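Local coordinates for cell wall surface anchor family protein (Streptococcus agalactiae serogroup V, PDB 3PF2) that forms the shaft of the type 1 pilus as its major backbone pilin, here a calcium-binding C-terminal fragment of two Ig-like domains, at residues L72-I80 / K92-I103. Sequence-based numbering, arbitrary orientation.
Sequences LNRDEHYTI and KITFKPEKFKEI
Thr79 and Thr94 meet across the strands as a hydrogen-bonded antiparallel pair, their side chains side by side on one face, which sets the register of a beta hairpin between strands 78-81 and 90-95. Their backbones exchange two bonds: Thr79 N reaches Thr94 O at 2.8 Å, and Thr94 N returns to Thr79 O at 2.9 Å. A third bond, from Lys96 N to His77 O, is 3.0 Å long and nearly straight (176° at the hydrogen), carrying the ladder just past the end of strand 90-95. The axes of strands 78-80 and 92-95 run at 163° to each other, close to antiparallel.

Apolar packing gathers on the Tyr78, Ile80, Ile93 and Phe95 face. Tyr78 CB lies over one face of the Phe95 ring, 4.1 Å from its centroid, a CH-pi contact; the tyrosine CG, held between the backbone N and carbonyl carbon (chi1 67°), carries its ring away from strand 90-95. Leu72 CD1 meets that phenylalanine at its edge, 3.7 Å from CE2, the two side chains crossing at about a right angle. Farther along, Ile103 runs past His77 in the opposite sense, with its CG1 near ND1 and its CD1 near CB; the imidazole is sandwiched within its own segment between Glu76 CG and Leu72 CD2.

Lys96 and Lys99 contribute mainly through their methylenes. Lys96, extended beyond CG, lies across Thr79, its CE 3.7 Å from Thr79 CG2, and ends in a weak hydrogen bond from NZ to Asp75 O. Lys99 CG lies 3.3 Å from Glu76 O, and the bend beyond it at chi2 keeps CD and CE alongside the same oxygen, while NZ forms a salt bridge with Glu102.

Within the Cna-B-like domain, strand 78-81 is the outer strand of its sheet and strand 46-52 flanks 90-95 on the other side. Phe95 packs edge-to-face on Phe47 and touches strand 132-140 of the facing sheet, whereas Leu72 and Ile103, the latter from helix 100-106, both meet Ile67 of strand 57-67.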
ATOM      1  N   LEU A  72     -23.267  -6.785  -5.091  1.00 22.72           N
ATOM      2  CA  LEU A  72     -23.118  -8.009  -5.873  1.00 22.17           C
ATOM      3  C   LEU A  72     -22.460  -9.116  -5.048  1.00 22.71           C
ATOM      4  O   LEU A  72     -21.561  -8.855  -4.247  1.00 22.72           O
ATOM      5  CB  LEU A  72     -22.325  -7.750  -7.158  1.00 21.97           C
ATOM      6  CG  LEU A  72     -22.866  -6.723  -8.154  1.00 21.49           C
ATOM      7  CD1 LEU A  72     -21.966  -6.687  -9.381  1.00 21.33           C
ATOM      8  CD2 LEU A  72     -24.296  -7.005  -8.572  1.00 23.35           C
ATOM      9  N   ASN A  73     -22.902 -10.353  -5.257  1.00 22.49           N
ATOM     10  CA  ASN A  73     -22.499 -11.466  -4.395  1.00 22.97           C
ATOM     11  C   ASN A  73     -21.553 -12.447  -5.062  1.00 22.95           C
ATOM     12  O   ASN A  73     -21.774 -12.865  -6.195  1.00 23.63           O
ATOM     13  CB  ASN A  73     -23.736 -12.195  -3.870  1.00 22.76           C
ATOM     14  CG  ASN A  73     -24.796 -11.239  -3.365  1.00 23.36           C
ATOM     15  OD1 ASN A  73     -25.953 -11.309  -3.776  1.00 26.45           O
ATOM     16  ND2 ASN A  73     -24.401 -10.318  -2.485  1.00 23.03           N
ATOM     17  N   ARG A  74     -20.502 -12.824  -4.345  1.00 23.70           N
ATOM     18  CA  ARG A  74     -19.506 -13.752  -4.859  1.00 23.91           C
ATOM     19  C   ARG A  74     -20.136 -15.099  -5.194  1.00 25.04           C
ATOM     20  O   ARG A  74     -20.974 -15.599  -4.451  1.00 25.00           O
ATOM     21  CB  ARG A  74     -18.350 -13.930  -3.863  1.00 23.82           C
ATOM     22  CG  ARG A  74     -17.145 -14.634  -4.469  1.00 24.57           C
ATOM     23  CD  ARG A  74     -16.012 -14.766  -3.489  1.00 26.56           C
ATOM     24  NE  ARG A  74     -15.008 -15.717  -3.968  1.00 27.80           N
ATOM     25  CZ  ARG A  74     -13.835 -15.934  -3.380  1.00 28.06           C
ATOM     26  NH1 ARG A  74     -13.502 -15.262  -2.289  1.00 29.02           N
ATOM     27  NH2 ARG A  74     -12.995 -16.827  -3.884  1.00 29.22           N
ATOM     28  N   ASP A  75     -19.723 -15.656  -6.330  1.00 25.76           N
ATOM     29  CA  ASP A  75     -20.235 -16.919  -6.875  1.00 26.96           C
ATOM     30  C   ASP A  75     -21.687 -16.889  -7.358  1.00 26.82           C
ATOM     31  O   ASP A  75     -22.157 -17.851  -7.963  1.00 27.75           O
ATOM     32  CB  ASP A  75     -19.926 -18.100  -5.945  1.00 27.37           C
ATOM     33  CG  ASP A  75     -18.426 -18.364  -5.814  1.00 29.57           C
ATOM     34  OD1 ASP A  75     -17.704 -18.396  -6.841  1.00 32.07           O
ATOM     35  OD2 ASP A  75     -17.956 -18.544  -4.670  1.00 31.85           O
ATOM     36  N   GLU A  76     -22.393 -15.790  -7.103  1.00 26.44           N
ATOM     37  CA  GLU A  76     -23.700 -15.557  -7.719  1.00 26.26           C
ATOM     38  C   GLU A  76     -23.532 -14.688  -8.979  1.00 26.26           C
ATOM     39  O   GLU A  76     -23.919 -15.092 -10.088  1.00 26.15           O
ATOM     40  CB  GLU A  76     -24.672 -14.914  -6.722  1.00 26.14           C
ATOM     41  CG  GLU A  76     -26.051 -14.549  -7.306  1.00 28.12           C
ATOM     42  CD  GLU A  76     -26.998 -13.920  -6.290  1.00 30.84           C
ATOM     43  OE1 GLU A  76     -26.588 -13.719  -5.125  1.00 30.79           O
ATOM     44  OE2 GLU A  76     -28.159 -13.619  -6.659  1.00 32.24           O
ATOM     45  N   HIS A  77     -22.938 -13.506  -8.801  1.00 25.80           N
ATOM     46  CA  HIS A  77     -22.777 -12.542  -9.899  1.00 25.00           C
ATOM     47  C   HIS A  77     -21.383 -12.546 -10.526  1.00 24.67           C
ATOM     48  O   HIS A  77     -21.207 -12.069 -11.656  1.00 24.52           O
ATOM     49  CB  HIS A  77     -23.097 -11.126  -9.422  1.00 25.40           C
ATOM     50  CG  HIS A  77     -24.445 -10.977  -8.784  1.00 25.79           C
ATOM     51  ND1 HIS A  77     -25.622 -11.051  -9.498  1.00 27.83           N
ATOM     52  CD2 HIS A  77     -24.800 -10.732  -7.501  1.00 24.59           C
ATOM     53  CE1 HIS A  77     -26.644 -10.872  -8.679  1.00 25.98           C
ATOM     54  NE2 HIS A  77     -26.172 -10.670  -7.463  1.00 26.86           N
ATOM     55  N   TYR A  78     -20.401 -13.081  -9.802  1.00 23.79           N
ATOM     56  CA  TYR A  78     -18.999 -13.014 -10.219  1.00 23.48           C
ATOM     57  C   TYR A  78     -18.153 -14.094  -9.554  1.00 23.57           C
ATOM     58  O   TYR A  78     -18.551 -14.655  -8.533  1.00 23.99           O
ATOM     59  CB  TYR A  78     -18.415 -11.620  -9.902  1.00 23.14           C
ATOM     60  CG  TYR A  78     -18.284 -11.297  -8.413  1.00 20.82           C
ATOM     61  CD1 TYR A  78     -17.158 -11.705  -7.697  1.00 19.70           C
ATOM     62  CD2 TYR A  78     -19.265 -10.575  -7.736  1.00 20.27           C
ATOM     63  CE1 TYR A  78     -17.017 -11.429  -6.355  1.00 18.00           C
ATOM     64  CE2 TYR A  78     -19.123 -10.274  -6.355  1.00 18.31           C
ATOM     65  CZ  TYR A  78     -17.994 -10.714  -5.687  1.00 18.10           C
ATOM     66  OH  TYR A  78     -17.812 -10.449  -4.340  1.00 19.45           O
ATOM     67  N   THR A  79     -16.983 -14.367 -10.127  1.00 23.26           N
ATOM     68  CA  THR A  79     -16.001 -15.274  -9.533  1.00 23.30           C
ATOM     69  C   THR A  79     -14.627 -14.619  -9.411  1.00 23.00           C
ATOM     70  O   THR A  79     -14.281 -13.703 -10.166  1.00 22.83           O
ATOM     71  CB  THR A  79     -15.848 -16.601 -10.331  1.00 23.83           C
ATOM     72  OG1 THR A  79     -15.159 -16.351 -11.560  1.00 25.37           O
ATOM     73  CG2 THR A  79     -17.212 -17.224 -10.623  1.00 23.45           C
ATOM     74  N   ILE A  80     -13.843 -15.111  -8.466  1.00 22.72           N
ATOM     75  CA  ILE A  80     -12.520 -14.589  -8.198  1.00 22.52           C
ATOM     76  C   ILE A  80     -11.452 -15.650  -8.463  1.00 22.18           C
ATOM     77  O   ILE A  80     -11.600 -16.810  -8.057  1.00 22.07           O
ATOM     78  CB  ILE A  80     -12.443 -14.108  -6.728  1.00 22.66           C
ATOM     79  CG1 ILE A  80     -13.226 -12.800  -6.562  1.00 23.65           C
ATOM     80  CG2 ILE A  80     -10.990 -13.982  -6.254  1.00 24.05           C
ATOM     81  CD1 ILE A  80     -13.654 -12.527  -5.121  1.00 25.93           C
ATOM     82  N   LYS A  92      -7.889 -11.989 -11.005  1.00 18.34           N
ATOM     83  CA  LYS A  92      -8.880 -11.893 -12.070  1.00 19.32           C
ATOM     84  C   LYS A  92     -10.263 -11.998 -11.473  1.00 19.47           C
ATOM     85  O   LYS A  92     -10.521 -12.911 -10.688  1.00 20.51           O
ATOM     86  CB  LYS A  92      -8.666 -12.994 -13.100  1.00 19.66           C
ATOM     87  CG  LYS A  92      -9.517 -12.831 -14.354  1.00 22.80           C
ATOM     88  CD  LYS A  92      -9.502 -14.117 -15.171  1.00 26.24           C
ATOM     89  CE  LYS A  92      -8.184 -14.340 -15.884  1.00 29.74           C
ATOM     90  NZ  LYS A  92      -8.195 -15.710 -16.498  1.00 32.53           N
ATOM     91  N   ILE A  93     -11.135 -11.048 -11.809  1.00 19.24           N
ATOM     92  CA  ILE A  93     -12.528 -11.056 -11.366  1.00 19.09           C
ATOM     93  C   ILE A  93     -13.430 -11.145 -12.592  1.00 19.37           C
ATOM     94  O   ILE A  93     -13.439 -10.257 -13.443  1.00 18.65           O
ATOM     95  CB  ILE A  93     -12.890  -9.823 -10.509  1.00 19.63           C
ATOM     96  CG1 ILE A  93     -12.017  -9.784  -9.246  1.00 19.82           C
ATOM     97  CG2 ILE A  93     -14.396  -9.807 -10.167  1.00 19.92           C
ATOM     98  CD1 ILE A  93     -12.097  -8.486  -8.509  1.00 21.65           C
ATOM     99  N   THR A  94     -14.188 -12.234 -12.670  1.00 18.80           N
ATOM    100  CA  THR A  94     -15.002 -12.521 -13.843  1.00 19.72           C
ATOM    101  C   THR A  94     -16.471 -12.381 -13.494  1.00 20.12           C
ATOM    102  O   THR A  94     -16.994 -13.105 -12.639  1.00 19.56           O
ATOM    103  CB  THR A  94     -14.713 -13.949 -14.372  1.00 19.06           C
ATOM    104  OG1 THR A  94     -13.310 -14.104 -14.594  1.00 20.63           O
ATOM    105  CG2 THR A  94     -15.479 -14.227 -15.665  1.00 19.26           C
ATOM    106  N   PHE A  95     -17.125 -11.419 -14.134  1.00 20.40           N
ATOM    107  CA  PHE A  95     -18.549 -11.229 -13.963  1.00 21.58           C
ATOM    108  C   PHE A  95     -19.255 -12.189 -14.904  1.00 22.69           C
ATOM    109  O   PHE A  95     -18.849 -12.343 -16.058  1.00 22.95           O
ATOM    110  CB  PHE A  95     -18.934  -9.753 -14.145  1.00 21.28           C
ATOM    111  CG  PHE A  95     -18.411  -8.873 -13.035  1.00 21.52           C
ATOM    112  CD1 PHE A  95     -17.074  -8.455 -13.027  1.00 20.92           C
ATOM    113  CD2 PHE A  95     -19.244  -8.487 -11.982  1.00 21.10           C
ATOM    114  CE1 PHE A  95     -16.569  -7.661 -11.986  1.00 19.88           C
ATOM    115  CE2 PHE A  95     -18.748  -7.687 -10.929  1.00 21.99           C
ATOM    116  CZ  PHE A  95     -17.406  -7.279 -10.936  1.00 21.06           C
ATOM    117  N   LYS A  96     -20.258 -12.890 -14.378  1.00 23.64           N
ATOM    118  CA  LYS A  96     -20.847 -14.034 -15.083  1.00 24.83           C
ATOM    119  C   LYS A  96     -21.730 -13.563 -16.226  1.00 24.88           C
ATOM    120  O   LYS A  96     -22.714 -12.870 -15.989  1.00 24.74           O
ATOM    121  CB  LYS A  96     -21.681 -14.881 -14.115  1.00 24.73           C
ATOM    122  CG  LYS A  96     -20.908 -15.514 -12.978  1.00 26.38           C
ATOM    123  CD  LYS A  96     -21.704 -16.663 -12.363  1.00 28.56           C
ATOM    124  CE  LYS A  96     -20.864 -17.410 -11.341  1.00 30.47           C
ATOM    125  NZ  LYS A  96     -21.383 -18.780 -11.080  1.00 31.21           N
ATOM    126  N   PRO A  97     -21.378 -13.928 -17.477  1.00 26.12           N
ATOM    127  CA  PRO A  97     -22.220 -13.529 -18.612  1.00 27.08           C
ATOM    128  C   PRO A  97     -23.681 -13.978 -18.475  1.00 28.30           C
ATOM    129  O   PRO A  97     -24.590 -13.194 -18.792  1.00 28.12           O
ATOM    130  CB  PRO A  97     -21.537 -14.196 -19.805  1.00 26.69           C
ATOM    131  CG  PRO A  97     -20.096 -14.269 -19.404  1.00 26.74           C
ATOM    132  CD  PRO A  97     -20.152 -14.613 -17.929  1.00 25.87           C
ATOM    133  N   GLU A  98     -23.897 -15.194 -17.959  1.00 29.57           N
ATOM    134  CA  GLU A  98     -25.252 -15.704 -17.688  1.00 30.88           C
ATOM    135  C   GLU A  98     -26.042 -14.777 -16.756  1.00 31.29           C
ATOM    136  O   GLU A  98     -27.272 -14.842 -16.707  1.00 31.28           O
ATOM    137  CB  GLU A  98     -25.224 -17.119 -17.078  1.00 31.50           C
ATOM    138  CG  GLU A  98     -24.118 -18.065 -17.561  1.00 33.60           C
ATOM    139  CD  GLU A  98     -22.849 -17.981 -16.705  1.00 37.05           C
ATOM    140  OE1 GLU A  98     -22.059 -17.037 -16.911  1.00 37.25           O
ATOM    141  OE2 GLU A  98     -22.634 -18.863 -15.837  1.00 38.44           O
ATOM    142  N   LYS A  99     -25.331 -13.917 -16.020  1.00 31.51           N
ATOM    143  CA  LYS A  99     -25.950 -13.041 -15.026  1.00 31.65           C
ATOM    144  C   LYS A  99     -26.056 -11.582 -15.459  1.00 31.76           C
ATOM    145  O   LYS A  99     -26.546 -10.743 -14.699  1.00 31.76           O
ATOM    146  CB  LYS A  99     -25.216 -13.142 -13.678  1.00 31.70           C
ATOM    147  CG  LYS A  99     -25.285 -14.522 -13.036  1.00 32.31           C
ATOM    148  CD  LYS A  99     -26.696 -14.851 -12.562  1.00 33.74           C
ATOM    149  CE  LYS A  99     -26.775 -16.263 -11.992  1.00 34.60           C
ATOM    150  NZ  LYS A  99     -28.076 -16.487 -11.297  1.00 35.03           N
ATOM    151  N   PHE A 100     -25.636 -11.277 -16.685  1.00 31.77           N
ATOM    152  CA  PHE A 100     -25.585  -9.886 -17.127  1.00 31.85           C
ATOM    153  C   PHE A 100     -26.944  -9.190 -17.139  1.00 31.58           C
ATOM    154  O   PHE A 100     -27.032  -8.000 -16.837  1.00 31.33           O
ATOM    155  CB  PHE A 100     -24.835  -9.755 -18.462  1.00 32.06           C
ATOM    156  CG  PHE A 100     -23.344 -10.015 -18.347  1.00 33.61           C
ATOM    157  CD1 PHE A 100     -22.705 -10.029 -17.094  1.00 35.69           C
ATOM    158  CD2 PHE A 100     -22.569 -10.218 -19.480  1.00 35.45           C
ATOM    159  CE1 PHE A 100     -21.328 -10.267 -16.985  1.00 35.65           C
ATOM    160  CE2 PHE A 100     -21.169 -10.448 -19.391  1.00 36.67           C
ATOM    161  CZ  PHE A 100     -20.552 -10.476 -18.146  1.00 36.69           C
ATOM    162  N   LYS A 101     -27.997  -9.944 -17.461  1.00 31.63           N
ATOM    163  CA  LYS A 101     -29.363  -9.422 -17.428  1.00 31.84           C
ATOM    164  C   LYS A 101     -29.824  -9.087 -16.009  1.00 31.57           C
ATOM    165  O   LYS A 101     -30.460  -8.056 -15.779  1.00 31.24           O
ATOM    166  CB  LYS A 101     -30.335 -10.417 -18.075  1.00 32.09           C
ATOM    167  CG  LYS A 101     -30.293 -10.416 -19.600  1.00 33.92           C
ATOM    168  CD  LYS A 101     -30.975  -9.176 -20.170  1.00 36.07           C
ATOM    169  CE  LYS A 101     -31.000  -9.213 -21.692  1.00 37.95           C
ATOM    170  NZ  LYS A 101     -31.638  -7.984 -22.251  1.00 39.07           N
ATOM    171  N   GLU A 102     -29.492  -9.963 -15.069  1.00 31.86           N
ATOM    172  CA  GLU A 102     -29.877  -9.776 -13.673  1.00 32.38           C
ATOM    173  C   GLU A 102     -29.158  -8.596 -13.034  1.00 31.89           C
ATOM    174  O   GLU A 102     -29.758  -7.856 -12.250  1.00 31.75           O
ATOM    175  CB  GLU A 102     -29.639 -11.051 -12.872  1.00 32.97           C
ATOM    176  CG  GLU A 102     -30.692 -12.119 -13.142  1.00 35.65           C
ATOM    177  CD  GLU A 102     -30.213 -13.517 -12.828  1.00 38.48           C
ATOM    178  OE1 GLU A 102     -29.879 -13.790 -11.650  1.00 40.07           O
ATOM    179  OE2 GLU A 102     -30.179 -14.348 -13.765  1.00 40.34           O
ATOM    180  N   ILE A 103     -27.882  -8.423 -13.391  1.00 31.41           N
ATOM    181  CA  ILE A 103     -27.083  -7.279 -12.925  1.00 30.61           C
ATOM    182  C   ILE A 103     -27.635  -5.989 -13.531  1.00 30.76           C
ATOM    183  O   ILE A 103     -27.769  -4.976 -12.837  1.00 30.73           O
ATOM    184  CB  ILE A 103     -25.561  -7.459 -13.214  1.00 30.42           C
ATOM    185  CG1 ILE A 103     -25.020  -8.702 -12.492  1.00 29.52           C
ATOM    186  CG2 ILE A 103     -24.780  -6.211 -12.778  1.00 29.99           C
ATOM    187  CD1 ILE A 103     -23.703  -9.258 -13.038  1.00 27.64           C
TER